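Local coordinates for aerolysin-like protein (Bombina maxima, PDB 6LH8) that probably takes part in membrane pore formation of the aerolysin type, either as the pore-forming protein itself or as its regulatory paralog, at residues D10-G15 and E69-L74. Numbering follows the deposited sequence.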
# COMPACT_ATOMS: atom_id res chain seq x y z
N ASP A 10 -17.03 -1.38 8.54
CA ASP A 10 -18.06 -2.12 7.81
C ASP A 10 -18.65 -1.31 6.67
O ASP A 10 -19.38 -1.88 5.84
CB ASP A 10 -19.18 -2.59 8.75
CG ASP A 10 -19.99 -1.46 9.34
OD1 ASP A 10 -19.41 -0.39 9.66
OD2 ASP A 10 -21.21 -1.64 9.53
N LYS A 11 -18.35 -0.01 6.60
CA LYS A 11 -18.80 0.85 5.51
C LYS A 11 -17.71 1.08 4.46
O LYS A 11 -17.84 1.99 3.63
CB LYS A 11 -19.28 2.19 6.06
CG LYS A 11 -20.56 2.11 6.89
CD LYS A 11 -21.73 1.66 6.01
CE LYS A 11 -23.04 1.60 6.79
NZ LYS A 11 -24.09 0.83 6.05
N GLU A 12 -16.64 0.28 4.49
CA GLU A 12 -15.50 0.46 3.59
C GLU A 12 -15.92 0.32 2.13
O GLU A 12 -16.70 -0.56 1.78
CB GLU A 12 -14.41 -0.56 3.92
CG GLU A 12 -13.21 -0.51 2.99
CD GLU A 12 -12.06 -1.36 3.47
OE1 GLU A 12 -11.40 -0.96 4.46
OE2 GLU A 12 -11.81 -2.42 2.87
N ILE A 13 -15.37 1.19 1.29
CA ILE A 13 -15.62 1.20 -0.15
C ILE A 13 -14.40 0.61 -0.84
O ILE A 13 -13.25 0.96 -0.51
CB ILE A 13 -15.88 2.63 -0.67
CG1 ILE A 13 -17.17 3.19 -0.06
CG2 ILE A 13 -15.92 2.65 -2.23
CD1 ILE A 13 -17.32 4.73 -0.27
N GLU A 14 -14.64 -0.29 -1.79
CA GLU A 14 -13.58 -0.85 -2.63
C GLU A 14 -13.37 0.10 -3.80
O GLU A 14 -14.15 0.13 -4.75
CB GLU A 14 -13.95 -2.25 -3.10
CG GLU A 14 -12.96 -2.91 -4.04
CD GLU A 14 -13.44 -4.27 -4.52
OE1 GLU A 14 -14.68 -4.44 -4.69
OE2 GLU A 14 -12.60 -5.18 -4.71
N GLY A 15 -12.32 0.92 -3.73
CA GLY A 15 -11.98 1.77 -4.84
C GLY A 15 -11.16 0.96 -5.83
O GLY A 15 -11.41 -0.23 -6.01
N GLU A 69 -6.00 3.61 13.68
CA GLU A 69 -5.25 2.38 13.45
C GLU A 69 -5.74 1.73 12.17
O GLU A 69 -6.82 1.13 12.15
CB GLU A 69 -5.41 1.43 14.64
CG GLU A 69 -4.94 2.05 15.94
CD GLU A 69 -5.07 1.10 17.09
OE1 GLU A 69 -4.46 0.01 17.03
OE2 GLU A 69 -5.78 1.44 18.06
N PRO A 70 -4.99 1.84 11.07
CA PRO A 70 -5.44 1.26 9.80
C PRO A 70 -5.50 -0.25 9.87
O PRO A 70 -4.93 -0.89 10.76
CB PRO A 70 -4.37 1.72 8.80
CG PRO A 70 -3.68 2.86 9.46
CD PRO A 70 -3.73 2.59 10.93
N LYS A 71 -6.20 -0.83 8.89
CA LYS A 71 -6.21 -2.28 8.71
C LYS A 71 -4.94 -2.78 8.04
O LYS A 71 -4.40 -3.83 8.42
CB LYS A 71 -7.43 -2.72 7.88
CG LYS A 71 -8.78 -2.31 8.44
CD LYS A 71 -9.92 -3.20 7.91
CE LYS A 71 -9.90 -3.32 6.39
NZ LYS A 71 -11.22 -3.77 5.85
N HIS A 72 -4.46 -2.07 7.01
CA HIS A 72 -3.35 -2.51 6.18
C HIS A 72 -2.08 -1.77 6.58
O HIS A 72 -2.01 -0.55 6.46
CB HIS A 72 -3.65 -2.28 4.70
CG HIS A 72 -4.96 -2.86 4.27
ND1 HIS A 72 -5.21 -4.21 4.29
CD2 HIS A 72 -6.09 -2.27 3.82
CE1 HIS A 72 -6.44 -4.44 3.87
NE2 HIS A 72 -7.00 -3.28 3.58
N ARG A 73 -1.07 -2.51 7.04
CA ARG A 73 0.17 -1.92 7.54
C ARG A 73 1.37 -2.66 6.96
O ARG A 73 1.24 -3.75 6.40
CB ARG A 73 0.24 -1.96 9.08
CG ARG A 73 -0.97 -1.38 9.80
CD ARG A 73 -1.07 0.12 9.62
NE ARG A 73 0.17 0.81 9.97
CZ ARG A 73 0.45 1.26 11.19
NH1 ARG A 73 -0.41 1.08 12.18
NH2 ARG A 73 1.60 1.89 11.42
N LEU A 74 2.54 -2.05 7.10
CA LEU A 74 3.81 -2.63 6.70
C LEU A 74 4.71 -2.79 7.92
O LEU A 74 4.46 -2.21 8.98
CB LEU A 74 4.51 -1.76 5.65
CG LEU A 74 3.82 -1.58 4.30
CD1 LEU A 74 4.65 -0.71 3.38
CD2 LEU A 74 3.56 -2.93 3.64
O HOH W 1 -9.46 -3.37 2.74
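A surface salt bridge between E12, in the short non-strand break of edge strand 4-28 just before it resumes at I13, and K71 ties this edge strand to the loop after strand 65-68, which lies over the inner strands. The backbones stay well apart, their nearest CA atoms, those of E12 and K71, lying 11.0 Å from each other, so two long, oppositely charged side chains suit the gap. They reach out from opposite directions: E12 sends CG anti to its backbone N (chi1 177°) and continues extended, whereas K71 bends at chi3 (-51°), its ammonium end meeting the carboxylate. K71 NZ donates to E12 OE1 at 3.1 Å, arriving from above the carboxylate plane, 43° out of it, and a weak second bond runs from K71 NZ to E12 OE2 at 3.3 Å. In this elongated, strand-rich aerolysin-like fold, the E12 side chain also touches T122 of the adjacent strand 110-130, while H72 packs on I48 and C141 of the inner strands. A water extends the bridge, donating to E12 OE2 at 2.5 Å and hydrogen-bonding H72 NE2 at 2.6 Å in the imidazole plane. K71 CB sits 4.2 Å above the plane of that ring, over its centre.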